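Local structure of SxtG (Microseira wollei, 6U1R) at residues Tyr31-Ala36 / Asp218-Gly223; Pro122-Arg127 / Ala152-Tyr157; His253-Gln258 / Lys288-Leu293; Pro304-Gln309 / Glu334-Pro339. The protein transfers an amidino group in the biosynthesis of saxitoxin, probably by way of an amidino-cysteine intermediate. One frame throughout, in Å; residues are numbered along the deposited sequence.

Contact 1: residues Tyr31-Ala36 / Asp218-Gly223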
# COMPACT_ATOMS: atom_id res chain seq x y z
N TYR A 31 -18.00 11.57 1.96
CA TYR A 31 -18.75 10.34 1.77
C TYR A 31 -19.42 10.24 0.40
O TYR A 31 -19.97 9.18 0.09
CB TYR A 31 -19.82 10.22 2.86
CG TYR A 31 -19.27 9.96 4.24
CD1 TYR A 31 -18.87 8.69 4.61
CD2 TYR A 31 -19.15 10.99 5.17
CE1 TYR A 31 -18.39 8.44 5.89
CE2 TYR A 31 -18.65 10.75 6.45
CZ TYR A 31 -18.28 9.47 6.79
OH TYR A 31 -17.80 9.21 8.05
N ASN A 32 -19.39 11.29 -0.41
CA ASN A 32 -20.10 11.31 -1.69
C ASN A 32 -19.56 12.48 -2.50
O ASN A 32 -18.67 13.20 -2.06
CB ASN A 32 -21.60 11.41 -1.44
CG ASN A 32 -21.93 12.57 -0.55
OD1 ASN A 32 -21.64 13.71 -0.90
ND2 ASN A 32 -22.46 12.29 0.64
N GLU A 33 -20.12 12.69 -3.69
CA GLU A 33 -19.58 13.68 -4.62
C GLU A 33 -20.19 15.08 -4.45
O GLU A 33 -19.79 15.99 -5.18
CB GLU A 33 -19.79 13.22 -6.08
CG GLU A 33 -19.29 11.79 -6.38
CD GLU A 33 -17.76 11.63 -6.37
OE1 GLU A 33 -17.04 12.65 -6.48
OE2 GLU A 33 -17.29 10.47 -6.23
N TRP A 34 -21.13 15.28 -3.52
CA TRP A 34 -21.97 16.48 -3.54
C TRP A 34 -22.12 17.22 -2.22
O TRP A 34 -22.61 18.36 -2.25
CB TRP A 34 -23.39 16.13 -4.03
CG TRP A 34 -24.04 15.09 -3.17
CD1 TRP A 34 -24.62 15.28 -1.94
CD2 TRP A 34 -24.18 13.69 -3.47
NE1 TRP A 34 -25.10 14.10 -1.46
CE2 TRP A 34 -24.85 13.10 -2.38
CE3 TRP A 34 -23.81 12.89 -4.55
CZ2 TRP A 34 -25.15 11.75 -2.33
CZ3 TRP A 34 -24.10 11.53 -4.50
CH2 TRP A 34 -24.78 10.98 -3.41
N ASP A 35 -21.80 16.62 -1.07
CA ASP A 35 -21.96 17.36 0.18
C ASP A 35 -21.10 18.63 0.14
O ASP A 35 -20.09 18.71 -0.57
CB ASP A 35 -21.60 16.49 1.39
CG ASP A 35 -22.68 15.51 1.81
OD1 ASP A 35 -23.88 15.67 1.46
OD2 ASP A 35 -22.34 14.55 2.54
N ALA A 36 -21.53 19.63 0.91
CA ALA A 36 -20.93 20.97 0.86
C ALA A 36 -19.41 20.93 0.99
O ALA A 36 -18.87 20.50 2.02
CB ALA A 36 -21.54 21.83 1.98
N ASP A 218 -11.79 5.28 -11.40
CA ASP A 218 -12.78 4.35 -11.95
C ASP A 218 -13.97 4.13 -11.01
O ASP A 218 -14.81 3.26 -11.30
CB ASP A 218 -12.12 3.00 -12.29
CG ASP A 218 -11.53 2.97 -13.69
OD1 ASP A 218 -12.18 3.50 -14.62
OD2 ASP A 218 -10.40 2.43 -13.84
N PHE A 219 -14.07 4.91 -9.92
CA PHE A 219 -15.15 4.81 -8.95
C PHE A 219 -15.73 6.19 -8.64
O PHE A 219 -15.01 7.20 -8.64
CB PHE A 219 -14.67 4.16 -7.65
CG PHE A 219 -14.08 2.80 -7.84
CD1 PHE A 219 -12.74 2.65 -8.17
CD2 PHE A 219 -14.87 1.67 -7.74
CE1 PHE A 219 -12.20 1.41 -8.37
CE2 PHE A 219 -14.32 0.41 -7.93
CZ PHE A 219 -13.00 0.28 -8.25
N VAL A 220 -17.05 6.23 -8.41
CA VAL A 220 -17.73 7.42 -7.90
C VAL A 220 -18.55 7.02 -6.68
O VAL A 220 -18.99 5.88 -6.56
CB VAL A 220 -18.62 8.11 -8.96
CG1 VAL A 220 -17.75 8.87 -9.93
CG2 VAL A 220 -19.48 7.08 -9.70
N ARG A 221 -18.74 7.98 -5.76
CA ARG A 221 -19.18 7.69 -4.39
C ARG A 221 -20.57 8.23 -4.09
O ARG A 221 -20.81 9.44 -4.23
CB ARG A 221 -18.18 8.28 -3.39
CG ARG A 221 -16.77 7.59 -3.44
CD ARG A 221 -15.67 8.40 -2.77
NE ARG A 221 -15.67 9.73 -3.36
CZ ARG A 221 -15.73 10.87 -2.69
NH1 ARG A 221 -15.69 10.90 -1.35
NH2 ARG A 221 -15.83 11.99 -3.38
N CYS A 222 -21.46 7.35 -3.60
CA CYS A 222 -22.83 7.71 -3.19
C CYS A 222 -23.14 7.19 -1.78
O CYS A 222 -24.08 6.42 -1.57
CB CYS A 222 -23.88 7.15 -4.15
SG CYS A 222 -23.75 7.79 -5.82
N GLY A 223 -22.36 7.63 -0.81
CA GLY A 223 -22.53 7.13 0.55
C GLY A 223 -22.17 5.67 0.64
O GLY A 223 -21.09 5.25 0.21
O HOH W 1 -18.83 6.67 -0.48
O HOH W 2 -14.73 10.36 -6.36
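Arg221, on strand 219-222, runs its side chain past Asn32 and Glu33 of the loop that precedes strand 37-42. Its CB lies 4.0 Å from Asn32 CA and closer to the carboxylate, with Glu33 OE2 at 3.7 Å from it. CG, set beside the backbone N by a chi1 of -67°, also has Glu33 OE2 as its nearest neighbour. At chi3 the chain bends, and NE reaches Glu33 OE2 at 3.4 Å, a weak bond within a salt bridge. NH2 makes an equally weak bond to Glu33 OE1, pairs more firmly with Asp372, and NH1 goes to Ser30. Carboxylate and guanidinium planes stand 89° apart, which excludes a coplanar fork. The short bond to Glu33 comes from the backbone instead: Arg221 N meets the anti lone pair of Glu33 OE2 at 2.9 Å. Water 2 donates to the same oxygen and accepts from NE. Alongside, Asn32 bridges Cys222 in a single beta bridge, in which Gly223 N gives a hydrogen bond of 3.0 Å to Tyr31 O and Asn32 CA-H approaches Arg221 O. Asn32 OD1 accepts from Trp34 N and Asp35 N, an Asx turn that shapes the loop. Cys222 SG lies at the edge of the Trp34 ring, in its plane, 4.0 Å from CZ3. Asn32 N, over one guanidinium face, is buried without a partner in the model. Since Glu33 OE1 also bonds His367, the buried carboxylate is shared between the strand and the segment that carries the predicted nucleophile Cys368; its several donors would be expected to favour the charged form.

Contact 2: residues Pro122-Arg127 / Ala152-Tyr157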
# COMPACT_ATOMS: atom_id res chain seq x y z
N PRO A 122 13.04 -4.33 -9.52
CA PRO A 122 13.87 -5.48 -9.92
C PRO A 122 13.45 -6.08 -11.26
O PRO A 122 14.24 -6.82 -11.86
CB PRO A 122 13.67 -6.47 -8.76
CG PRO A 122 13.41 -5.56 -7.56
CD PRO A 122 12.52 -4.46 -8.16
N ALA A 123 12.25 -5.77 -11.76
CA ALA A 123 11.73 -6.40 -12.96
C ALA A 123 11.57 -5.48 -14.17
O ALA A 123 11.41 -5.98 -15.28
CB ALA A 123 10.36 -7.03 -12.66
N TRP A 124 11.56 -4.16 -13.99
CA TRP A 124 11.28 -3.25 -15.09
C TRP A 124 11.76 -1.85 -14.73
O TRP A 124 12.01 -1.55 -13.56
CB TRP A 124 9.79 -3.22 -15.47
CG TRP A 124 8.83 -2.98 -14.32
CD1 TRP A 124 8.14 -3.93 -13.64
CD2 TRP A 124 8.45 -1.71 -13.75
NE1 TRP A 124 7.35 -3.34 -12.67
CE2 TRP A 124 7.53 -1.98 -12.71
CE3 TRP A 124 8.81 -0.39 -14.00
CZ2 TRP A 124 6.95 -0.97 -11.95
CZ3 TRP A 124 8.25 0.61 -13.24
CH2 TRP A 124 7.31 0.32 -12.22
N GLN A 125 11.88 -1.01 -15.74
CA GLN A 125 12.29 0.37 -15.52
C GLN A 125 11.53 1.28 -16.49
O GLN A 125 11.09 0.84 -17.56
CB GLN A 125 13.81 0.56 -15.70
CG GLN A 125 14.29 0.32 -17.10
CD GLN A 125 15.82 0.42 -17.19
OE1 GLN A 125 16.36 1.38 -17.75
NE2 GLN A 125 16.50 -0.56 -16.63
N VAL A 126 11.37 2.54 -16.09
CA VAL A 126 10.74 3.54 -16.95
C VAL A 126 11.60 4.80 -16.92
O VAL A 126 12.44 4.99 -16.05
CB VAL A 126 9.29 3.87 -16.52
CG1 VAL A 126 8.40 2.63 -16.63
CG2 VAL A 126 9.26 4.43 -15.10
N ARG A 127 11.39 5.66 -17.91
CA ARG A 127 12.23 6.83 -18.09
C ARG A 127 11.78 8.04 -17.29
O ARG A 127 12.59 8.96 -17.09
CB ARG A 127 12.28 7.19 -19.59
CG ARG A 127 13.10 6.23 -20.39
CD ARG A 127 12.96 6.43 -21.89
NE ARG A 127 13.76 5.44 -22.60
CZ ARG A 127 15.01 5.64 -22.98
NH1 ARG A 127 15.61 6.80 -22.74
NH2 ARG A 127 15.66 4.65 -23.60
N ALA A 152 -2.13 0.48 -12.17
CA ALA A 152 -1.56 -0.43 -13.18
C ALA A 152 -0.50 0.23 -14.05
O ALA A 152 0.33 -0.47 -14.65
CB ALA A 152 -2.67 -0.98 -14.08
N ASP A 153 -0.50 1.56 -14.13
CA ASP A 153 0.44 2.27 -15.00
C ASP A 153 1.79 2.43 -14.30
O ASP A 153 1.92 3.18 -13.32
CB ASP A 153 -0.16 3.62 -15.40
CG ASP A 153 0.64 4.31 -16.50
OD1 ASP A 153 1.87 4.14 -16.51
OD2 ASP A 153 0.03 5.01 -17.34
N ARG A 154 2.79 1.69 -14.80
CA ARG A 154 4.13 1.73 -14.24
C ARG A 154 4.67 3.15 -14.07
O ARG A 154 5.35 3.44 -13.10
CB ARG A 154 5.09 0.93 -15.14
CG ARG A 154 4.86 -0.57 -15.12
CD ARG A 154 5.62 -1.20 -16.27
NE ARG A 154 5.62 -2.66 -16.20
CZ ARG A 154 5.87 -3.46 -17.23
NH1 ARG A 154 6.13 -2.93 -18.44
NH2 ARG A 154 5.87 -4.78 -17.06
N ASN A 155 4.41 4.04 -15.03
CA ASN A 155 4.96 5.39 -14.91
C ASN A 155 4.36 6.17 -13.75
O ASN A 155 4.91 7.21 -13.37
CB ASN A 155 4.76 6.15 -16.21
CG ASN A 155 5.54 5.57 -17.35
OD1 ASN A 155 5.10 4.62 -17.98
ND2 ASN A 155 6.75 6.11 -17.60
N ARG A 156 3.24 5.71 -13.19
CA ARG A 156 2.58 6.39 -12.09
C ARG A 156 2.88 5.76 -10.73
O ARG A 156 2.24 6.12 -9.74
CB ARG A 156 1.07 6.44 -12.37
CG ARG A 156 0.74 6.93 -13.78
CD ARG A 156 -0.74 7.17 -13.99
NE ARG A 156 -1.21 8.38 -13.32
CZ ARG A 156 -2.43 8.89 -13.46
NH1 ARG A 156 -3.31 8.29 -14.25
NH2 ARG A 156 -2.76 10.01 -12.83
N TYR A 157 3.89 4.88 -10.65
CA TYR A 157 4.20 4.11 -9.45
C TYR A 157 4.46 5.00 -8.23
O TYR A 157 4.20 4.59 -7.09
CB TYR A 157 5.45 3.28 -9.70
CG TYR A 157 5.53 1.90 -9.07
CD1 TYR A 157 4.54 0.95 -9.29
CD2 TYR A 157 6.64 1.54 -8.33
CE1 TYR A 157 4.66 -0.32 -8.76
CE2 TYR A 157 6.77 0.29 -7.80
CZ TYR A 157 5.79 -0.65 -8.03
OH TYR A 157 5.97 -1.90 -7.48
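Trp124 lies with one indole face against the Arg154 side chain from CB to the guanidinium, while the outer edge of its six-membered ring points at Tyr157. The Arg154 chain, extended from CG to NE (chi3 171°), crosses both rings of the indole. CB touches CZ3 of Trp124 at 3.7 Å, and CG sits almost on the normal of the six-membered ring, 3.7 Å from its centroid, a CH-pi contact. Further out the guanidinium lies over the five-membered ring, with Arg154 CZ 4.5 Å from that centroid. The planes are 29° apart, so the stack is tilted, but the cation is clearly over the face. Tyr157 is met quite differently: the planes stand at 80° and the centroids 5.1 Å apart, an edge-to-face pair in which Trp124 supplies the edge and CZ2 stands over the middle of the phenol ring. Beside this cluster Val126 CB packs on Asn155 ND2 at 3.6 Å. No hydrogen bond crosses between 122-127 and 152-157; the polar ends turn to other partners, Trp124 NE1 to Gln184 O, Arg154 NH2 to Asp187 and Leu185 O, Asn155 ND2 to Ser128 O, Tyr157 OH to Pro183 O. Tyr157 also packs on Phe158 of the second subunit. The join of the 119-120/125-126 hairpin to the 3-10 turn thus rests on apolar, CH-pi and cation-pi contacts, and the pairing with Asp187 would partly offset the arginine's charge.

Contact 3: residues His253-Gln258 / Lys288-Leu293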
# COMPACT_ATOMS: atom_id res chain seq x y z
N HIS A 253 -20.95 -1.44 -6.70
CA HIS A 253 -21.74 -1.88 -7.84
C HIS A 253 -20.93 -1.62 -9.10
O HIS A 253 -20.38 -0.53 -9.25
CB HIS A 253 -23.06 -1.12 -7.90
CG HIS A 253 -23.83 -1.16 -6.62
ND1 HIS A 253 -24.75 -2.15 -6.34
CD2 HIS A 253 -23.79 -0.35 -5.54
CE1 HIS A 253 -25.26 -1.93 -5.14
NE2 HIS A 253 -24.69 -0.85 -4.63
N ILE A 254 -20.87 -2.60 -9.99
CA ILE A 254 -20.02 -2.50 -11.18
C ILE A 254 -20.92 -2.29 -12.39
O ILE A 254 -21.82 -3.09 -12.64
CB ILE A 254 -19.15 -3.75 -11.33
CG1 ILE A 254 -18.22 -3.88 -10.12
CG2 ILE A 254 -18.34 -3.71 -12.63
CD1 ILE A 254 -17.31 -2.62 -9.86
N ILE A 255 -20.68 -1.20 -13.13
CA ILE A 255 -21.40 -0.94 -14.37
C ILE A 255 -20.58 -1.48 -15.54
O ILE A 255 -19.37 -1.67 -15.44
CB ILE A 255 -21.71 0.55 -14.59
CG1 ILE A 255 -20.43 1.33 -14.90
CG2 ILE A 255 -22.44 1.14 -13.38
CD1 ILE A 255 -20.66 2.61 -15.63
N GLU A 256 -21.25 -1.68 -16.68
CA GLU A 256 -20.61 -2.04 -17.94
C GLU A 256 -20.49 -0.81 -18.82
O GLU A 256 -21.50 -0.19 -19.14
CB GLU A 256 -21.42 -3.13 -18.65
CG GLU A 256 -21.69 -4.36 -17.79
CD GLU A 256 -20.44 -5.17 -17.49
OE1 GLU A 256 -19.56 -5.25 -18.38
OE2 GLU A 256 -20.33 -5.72 -16.36
N SER A 257 -19.26 -0.43 -19.18
CA SER A 257 -19.05 0.65 -20.14
C SER A 257 -19.02 0.09 -21.55
O SER A 257 -18.46 -0.98 -21.79
CB SER A 257 -17.74 1.40 -19.87
OG SER A 257 -17.55 2.43 -20.83
N GLN A 258 -19.62 0.83 -22.48
CA GLN A 258 -19.51 0.56 -23.90
C GLN A 258 -18.33 1.30 -24.55
O GLN A 258 -18.17 1.20 -25.77
CB GLN A 258 -20.82 0.96 -24.60
CG GLN A 258 -22.02 0.12 -24.14
CD GLN A 258 -23.36 0.69 -24.62
OE1 GLN A 258 -23.51 1.90 -24.81
NE2 GLN A 258 -24.33 -0.19 -24.80
N LYS A 288 -29.35 -1.47 -18.93
CA LYS A 288 -28.54 -2.49 -18.30
C LYS A 288 -27.84 -1.98 -17.04
O LYS A 288 -26.98 -2.67 -16.49
CB LYS A 288 -27.52 -3.03 -19.31
CG LYS A 288 -28.19 -3.56 -20.59
CD LYS A 288 -27.24 -4.37 -21.45
CE LYS A 288 -27.97 -5.02 -22.63
NZ LYS A 288 -27.01 -5.63 -23.61
N LEU A 289 -28.20 -0.79 -16.57
CA LEU A 289 -27.60 -0.24 -15.37
C LEU A 289 -28.02 -1.04 -14.14
O LEU A 289 -29.11 -1.62 -14.12
CB LEU A 289 -28.01 1.21 -15.18
CG LEU A 289 -27.31 2.27 -16.03
CD1 LEU A 289 -28.00 3.62 -15.85
CD2 LEU A 289 -25.83 2.36 -15.66
N PRO A 290 -27.19 -1.08 -13.10
CA PRO A 290 -27.59 -1.76 -11.86
C PRO A 290 -28.99 -1.34 -11.42
O PRO A 290 -29.37 -0.18 -11.52
CB PRO A 290 -26.53 -1.33 -10.86
CG PRO A 290 -25.32 -1.04 -11.70
CD PRO A 290 -25.86 -0.45 -12.98
N LYS A 291 -29.77 -2.31 -10.93
CA LYS A 291 -31.17 -2.02 -10.64
C LYS A 291 -31.34 -1.05 -9.48
O LYS A 291 -32.37 -0.37 -9.40
CB LYS A 291 -31.91 -3.33 -10.34
CG LYS A 291 -31.80 -4.34 -11.47
CD LYS A 291 -33.11 -5.07 -11.71
CE LYS A 291 -33.08 -5.85 -13.01
NZ LYS A 291 -34.41 -6.46 -13.32
N ILE A 292 -30.35 -0.94 -8.59
CA ILE A 292 -30.44 -0.01 -7.47
C ILE A 292 -30.69 1.41 -7.95
O ILE A 292 -31.33 2.22 -7.26
CB ILE A 292 -29.15 -0.12 -6.62
CG1 ILE A 292 -29.24 0.75 -5.37
CG2 ILE A 292 -27.91 0.22 -7.48
CD1 ILE A 292 -27.97 0.72 -4.51
N LEU A 293 -30.21 1.74 -9.15
CA LEU A 293 -30.40 3.09 -9.66
C LEU A 293 -31.84 3.41 -10.04
O LEU A 293 -32.14 4.57 -10.33
CB LEU A 293 -29.47 3.31 -10.85
CG LEU A 293 -28.00 3.45 -10.43
CD1 LEU A 293 -27.08 3.19 -11.60
CD2 LEU A 293 -27.75 4.82 -9.89
O HOH W 3 -24.05 -1.17 -16.32
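His253 and Pro290, with Ile255 and Ile292 close behind them in buried area, join a border strand to a neighbouring loop. The strand, 251-255, lies at one side of the mixed three-stranded sheet it forms with 225-229 and 219-222; the loop, 288-293, turns into a 3-10 segment at its end. His253 stands with one imidazole face toward Ile292, and the two side chains cross at about a right angle. Ile292 CG2 hangs over that face 4.2 Å from the ring centroid and only 13° off the normal, the geometry of a CH-pi contact, although it is displaced toward the rim on the side of ND1 and CE1. In the same isoleucine chi1 puts CG1 anti to the backbone N (-176°), and an extended chi2 (-178°) carries CD1 to within 3.6 Å of His253 NE2. NE2 has its hydrogen bond with Asp225 on strand 225-229, which would restrain rotation of the ring beneath the isoleucine. Phe227 of the same strand meets the imidazole as well. Pro290, two residues ahead of Ile292, packs its ring on Ile255, two residues along the strand: Pro290 CD lies 3.8 Å from Ile255 CG2, and its CG 4.0 Å from that same methyl. Leu289 CD2 adds a looser apolar touch to Ile255 CG2. No direct hydrogen bond crosses the interface. Its polar link is a single water, water 3, which accepts from Glu256 N at 2.9 Å and donates to Lys288 O at 3.3 Å.

Contact 4: residues Pro304-Gln309 / Glu334-Pro339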
# COMPACT_ATOMS: atom_id res chain seq x y z
N PRO A 304 -22.29 17.22 -27.08
CA PRO A 304 -21.60 18.52 -27.05
C PRO A 304 -21.56 19.24 -28.38
O PRO A 304 -21.46 20.48 -28.39
CB PRO A 304 -20.18 18.14 -26.58
CG PRO A 304 -20.02 16.73 -27.06
CD PRO A 304 -21.35 16.10 -26.87
N ASN A 305 -21.61 18.52 -29.50
CA ASN A 305 -21.44 19.15 -30.81
C ASN A 305 -20.19 20.02 -30.82
O ASN A 305 -20.18 21.14 -31.32
CB ASN A 305 -22.67 19.99 -31.21
CG ASN A 305 -23.92 19.16 -31.42
OD1 ASN A 305 -25.03 19.56 -31.05
ND2 ASN A 305 -23.76 18.00 -32.03
N HIS A 306 -19.11 19.48 -30.24
CA HIS A 306 -17.88 20.23 -30.02
C HIS A 306 -16.77 19.25 -29.68
O HIS A 306 -16.91 18.46 -28.75
CB HIS A 306 -18.05 21.24 -28.88
CG HIS A 306 -16.76 21.89 -28.46
ND1 HIS A 306 -16.02 22.69 -29.31
CD2 HIS A 306 -16.08 21.83 -27.29
CE1 HIS A 306 -14.95 23.12 -28.67
NE2 HIS A 306 -14.95 22.61 -27.45
N ILE A 307 -15.68 19.29 -30.45
CA ILE A 307 -14.48 18.51 -30.20
C ILE A 307 -13.39 19.48 -29.74
O ILE A 307 -12.98 20.35 -30.52
CB ILE A 307 -14.02 17.73 -31.45
CG1 ILE A 307 -15.17 16.91 -32.04
CG2 ILE A 307 -12.83 16.83 -31.08
CD1 ILE A 307 -15.68 15.80 -31.14
N PRO A 308 -12.91 19.39 -28.50
CA PRO A 308 -11.79 20.26 -28.11
C PRO A 308 -10.57 19.93 -28.95
O PRO A 308 -10.35 18.78 -29.34
CB PRO A 308 -11.57 19.91 -26.63
CG PRO A 308 -12.81 19.15 -26.20
CD PRO A 308 -13.29 18.45 -27.43
N GLN A 309 -9.75 20.94 -29.23
CA GLN A 309 -8.53 20.70 -29.99
C GLN A 309 -7.31 21.17 -29.20
O GLN A 309 -7.36 22.19 -28.50
CB GLN A 309 -8.58 21.40 -31.35
CG GLN A 309 -7.58 20.83 -32.36
CD GLN A 309 -7.82 19.35 -32.66
OE1 GLN A 309 -7.54 18.48 -31.82
NE2 GLN A 309 -8.33 19.05 -33.85
N GLU A 334 -17.39 23.46 -17.83
CA GLU A 334 -16.46 24.13 -18.73
C GLU A 334 -17.20 25.03 -19.73
O GLU A 334 -18.25 24.67 -20.27
CB GLU A 334 -15.61 23.10 -19.46
CG GLU A 334 -14.22 23.62 -19.89
CD GLU A 334 -14.25 24.53 -21.12
OE1 GLU A 334 -15.07 24.28 -22.04
OE2 GLU A 334 -13.44 25.48 -21.18
N LYS A 335 -16.58 26.17 -20.03
CA LYS A 335 -17.25 27.27 -20.73
C LYS A 335 -17.72 26.89 -22.12
O LYS A 335 -18.77 27.37 -22.57
CB LYS A 335 -16.29 28.47 -20.79
CG LYS A 335 -16.81 29.65 -21.60
CD LYS A 335 -16.11 30.95 -21.19
CE LYS A 335 -16.60 32.15 -22.00
NZ LYS A 335 -15.48 33.07 -22.38
N LYS A 336 -16.98 26.05 -22.84
CA LYS A 336 -17.40 25.70 -24.18
C LYS A 336 -18.44 24.58 -24.19
O LYS A 336 -18.96 24.24 -25.26
CB LYS A 336 -16.20 25.31 -25.05
CG LYS A 336 -15.27 26.50 -25.34
CD LYS A 336 -14.26 26.17 -26.42
CE LYS A 336 -13.06 27.12 -26.39
NZ LYS A 336 -13.34 28.39 -27.11
N GLN A 337 -18.80 24.03 -23.03
CA GLN A 337 -19.78 22.95 -22.98
C GLN A 337 -21.19 23.53 -22.86
O GLN A 337 -21.90 23.35 -21.88
CB GLN A 337 -19.48 22.02 -21.82
CG GLN A 337 -18.14 21.36 -21.96
CD GLN A 337 -18.14 20.30 -23.04
OE1 GLN A 337 -19.11 19.54 -23.18
NE2 GLN A 337 -17.04 20.21 -23.80
N GLU A 338 -21.58 24.28 -23.89
CA GLU A 338 -22.84 25.02 -23.80
C GLU A 338 -24.04 24.11 -23.65
O GLU A 338 -24.94 24.46 -22.87
CB GLU A 338 -22.98 25.94 -25.02
CG GLU A 338 -21.97 27.08 -25.04
CD GLU A 338 -22.04 27.91 -26.32
OE1 GLU A 338 -23.14 28.01 -26.90
OE2 GLU A 338 -21.00 28.44 -26.74
N PRO A 339 -24.12 22.96 -24.32
CA PRO A 339 -25.26 22.06 -24.07
C PRO A 339 -25.32 21.56 -22.63
O PRO A 339 -26.40 21.55 -22.02
CB PRO A 339 -25.04 20.92 -25.08
CG PRO A 339 -24.25 21.59 -26.21
CD PRO A 339 -23.33 22.53 -25.49
O HOH W 4 -16.56 18.32 -25.97
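A type I beta turn from Glu334 to Gln337, ending at the N-cap position of helix 338-346, sets Lys336, Gln337 and Pro339 against Pro304 and His306 of the loop after strand 297-300. Glu334 firms the turn from within, its OE1 accepting from Lys336 N at 2.7 Å from above the carboxylate plane, while Gln337 is the centre of an inverse gamma turn. His306 reaches across because its CG is anti to its own backbone N (chi1 171°). Its NE2 comes 3.8 Å from Lys336 CD, an oblique approach that also takes in Lys336 CB, so the lysine touches the ring with its aliphatic chain. Gln337 arrives from another direction: its NE2 is at the imidazole edge, in plane, 4.0 Å from CD2, with amide and ring planes 59° apart. The other amide atom, Gln337 OE1, rests 3.8 Å from Pro304 CB. Pro339, in the first turn of the helix, brings CG to within 3.7 Å of Pro304 O. Across the interface the bridge between polar atoms is water 4, which donates to His306 O and accepts from Gln337 NE2 at 2.9 Å. His306 NE2 has its hydrogen bond elsewhere, to Glu357. The join is thus van der Waals packing plus one water, away from the predicted active-site residues. Glu357, and Glu334 OE1 at 5.7 Å from His306 NE2, might favour a protonated imidazole, while the Lys336 ammonium nearby might oppose it; which form is present cannot be told from the model.

In the fold
From the N terminus, the loop at 31-36 is met only 182 residues later by strand 219-222, so contact 1 closes a very long loop. Contact 2 is nested inside it, closing the shorter excursion between the hairpin strand 125-126 and the loop before helix 164-172; the two centres lie about 30 Å apart, on opposite sides of the chain's centre. Contact 3 opens on strand 251-255, in the same mixed sheet as the strand of contact 1, and closes a loop of about 30 residues containing strands 269-273 and 276-279. Contact 4 follows in series, closing about 25 residues with strands 324-325 and 330-334 and tying the next loop to helix 338-346. No two contacts cross.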